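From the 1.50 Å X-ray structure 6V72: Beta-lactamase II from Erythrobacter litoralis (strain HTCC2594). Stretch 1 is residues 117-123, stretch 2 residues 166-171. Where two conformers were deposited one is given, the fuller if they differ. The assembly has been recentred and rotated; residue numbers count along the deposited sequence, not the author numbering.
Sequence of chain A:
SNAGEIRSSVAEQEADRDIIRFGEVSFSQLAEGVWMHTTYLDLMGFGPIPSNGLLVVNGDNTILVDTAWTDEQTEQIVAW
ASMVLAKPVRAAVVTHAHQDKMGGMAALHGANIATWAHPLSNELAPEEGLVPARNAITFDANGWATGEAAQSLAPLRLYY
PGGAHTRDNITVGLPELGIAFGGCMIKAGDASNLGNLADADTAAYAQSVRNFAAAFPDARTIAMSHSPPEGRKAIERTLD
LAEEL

Stretch 1 (117-123) AHPLSNE
Stretch 2 (166-171) TRDNIT

The contact's most unusual feature is one guanidinium joining two acids: Arg167 NH2 lies 2.9 Å from Glu123 OE1 across the gap and 2.9 Å from Asp168 OD2 in its own stretch, a salt bridge each way. Arg167 NE adds a 3.0 Å hydrogen bond to Asp168 OD1 and a weak one of 3.2 Å to Asp168 OD2, so the carboxylate grips the edge of the guanidinium. The CA-to-CB bond of Arg167 points sideways, but its side-chain end comes nearer, with chi1 to chi3 at t, t, p and chi4 near -165°. Glu123 meets it with chi1 at -118°, between wells, chi2 t and chi3 near -63°.

Both backbones are irregular. In stretch 1 a type I turn from His118 to Ser121 (Pro119 -62/-26, Leu120 -101/0) runs into a type II turn from Leu120 to Glu123 (Ser121 -67/139, Asn122 59/33). Stretch 2 makes a type I turn from Thr166 to Asn169 (Arg167 -62/-36, Asp168 -116/19), then extends through Ile170 at -124/170. Register is set by Ser121 and Asp168, their CA atoms 5.7 Å apart, and the stretches run roughly antiparallel, His118 by Ile170 and Glu123 by Arg167.

The first turn carries its own ties: Ser121 N and OG both donate to His118 O, at 3.2 and 2.8 Å, while His118 ND1 accepts from Leu120 N at 3.0 Å. The imidazole, chi1 t and chi2 -71°, offers a face to stretch 2. Asp168 (chi1 m) sets its CB over one face, 3.9 Å from the ring centroid, a CH-pi contact; Ile170 CG2 touches the edge, 3.9 Å from His118 CD2.

Leu120, m and t, lays CD1 over a guanidinium face, greasy cover for a charged plane. Its O sits 3.1 Å from Asp168 OD2, two acceptors, not hydrogen-bonded. The rule is economical: charge bridges the gap, and a hydrogen-bonded ring supports the packing.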

# COMPACT_ATOMS: atom_id res chain seq x y z
N ALA A 117 -21.56 13.39 -7.16
CA ALA A 117 -20.31 13.18 -6.45
C ALA A 117 -20.18 14.21 -5.34
O ALA A 117 -20.84 15.25 -5.36
CB ALA A 117 -19.09 13.26 -7.36
N HIS A 118 -19.29 13.91 -4.38
CA HIS A 118 -18.87 14.91 -3.42
C HIS A 118 -18.41 16.17 -4.17
O HIS A 118 -17.72 16.06 -5.19
CB HIS A 118 -17.73 14.35 -2.56
CG HIS A 118 -17.37 15.21 -1.40
ND1 HIS A 118 -16.72 16.42 -1.54
CD2 HIS A 118 -17.59 15.05 -0.07
CE1 HIS A 118 -16.56 16.97 -0.34
NE2 HIS A 118 -17.07 16.16 0.56
N PRO A 119 -18.74 17.38 -3.68
CA PRO A 119 -18.42 18.59 -4.46
C PRO A 119 -16.94 18.81 -4.69
O PRO A 119 -16.58 19.50 -5.65
CB PRO A 119 -19.00 19.74 -3.61
CG PRO A 119 -19.35 19.14 -2.31
CD PRO A 119 -19.57 17.68 -2.51
N LEU A 120 -16.07 18.30 -3.82
CA LEU A 120 -14.66 18.60 -3.98
C LEU A 120 -13.91 17.46 -4.63
O LEU A 120 -12.70 17.57 -4.87
CB LEU A 120 -14.03 18.99 -2.63
CG LEU A 120 -14.63 20.22 -1.95
CD1 LEU A 120 -13.88 20.59 -0.65
CD2 LEU A 120 -14.71 21.42 -2.93
N SER A 121 -14.59 16.37 -4.97
CA SER A 121 -13.91 15.27 -5.64
C SER A 121 -13.48 15.72 -7.03
O SER A 121 -14.21 16.43 -7.72
CB SER A 121 -14.83 14.05 -5.73
OG SER A 121 -15.98 14.36 -6.49
N ASN A 122 -12.26 15.33 -7.41
CA ASN A 122 -11.66 15.67 -8.71
C ASN A 122 -11.53 17.18 -8.92
O ASN A 122 -11.61 17.67 -10.05
CB ASN A 122 -12.43 15.03 -9.87
CG ASN A 122 -11.67 13.88 -10.50
OD1 ASN A 122 -10.44 13.81 -10.41
ND2 ASN A 122 -12.39 12.96 -11.12
N GLU A 123 -11.29 17.91 -7.84
CA GLU A 123 -10.95 19.33 -7.91
C GLU A 123 -9.88 19.62 -8.96
O GLU A 123 -9.99 20.58 -9.75
CB GLU A 123 -10.49 19.83 -6.54
CG GLU A 123 -11.35 20.90 -5.97
CD GLU A 123 -10.68 21.65 -4.83
OE1 GLU A 123 -10.36 21.04 -3.78
OE2 GLU A 123 -10.47 22.87 -4.98
N THR A 166 -9.25 8.78 0.36
CA THR A 166 -9.07 10.08 -0.25
C THR A 166 -9.72 11.13 0.63
O THR A 166 -10.50 10.81 1.53
CB THR A 166 -9.67 10.15 -1.66
OG1 THR A 166 -11.09 9.95 -1.56
CG2 THR A 166 -9.07 9.10 -2.55
N ARG A 167 -9.44 12.40 0.34
CA ARG A 167 -10.01 13.48 1.14
C ARG A 167 -11.53 13.48 1.07
O ARG A 167 -12.21 13.81 2.05
CB ARG A 167 -9.48 14.84 0.66
CG ARG A 167 -9.89 16.03 1.56
CD ARG A 167 -9.53 17.39 0.95
NE ARG A 167 -10.26 17.58 -0.30
CZ ARG A 167 -9.98 18.51 -1.21
NH1 ARG A 167 -8.98 19.39 -1.00
NH2 ARG A 167 -10.70 18.57 -2.33
N ASP A 168 -12.08 13.14 -0.09
CA ASP A 168 -13.49 13.36 -0.33
C ASP A 168 -14.26 12.06 -0.53
O ASP A 168 -15.38 12.08 -1.06
CB ASP A 168 -13.66 14.30 -1.53
CG ASP A 168 -12.86 15.62 -1.37
OD1 ASP A 168 -12.97 16.30 -0.31
OD2 ASP A 168 -12.11 15.98 -2.31
N ASN A 169 -13.72 10.92 -0.09
CA ASN A 169 -14.45 9.66 -0.24
C ASN A 169 -15.78 9.69 0.50
O ASN A 169 -15.88 10.26 1.59
CB ASN A 169 -13.58 8.46 0.22
CG ASN A 169 -12.94 8.61 1.60
OD1 ASN A 169 -13.42 9.35 2.48
ND2 ASN A 169 -11.89 7.85 1.81
N ILE A 170 -16.82 9.10 -0.10
CA ILE A 170 -18.12 9.01 0.54
C ILE A 170 -18.57 7.55 0.62
O ILE A 170 -17.97 6.65 0.04
CB ILE A 170 -19.19 9.89 -0.14
CG1 ILE A 170 -19.46 9.40 -1.57
CG2 ILE A 170 -18.77 11.37 -0.12
CD1 ILE A 170 -20.65 10.14 -2.25
N THR A 171 -19.64 7.33 1.38
CA THR A 171 -20.19 6.00 1.62
C THR A 171 -21.70 6.05 1.43
O THR A 171 -22.31 7.12 1.43
CB THR A 171 -19.86 5.50 3.03
OG1 THR A 171 -20.49 6.36 3.99
CG2 THR A 171 -18.34 5.50 3.26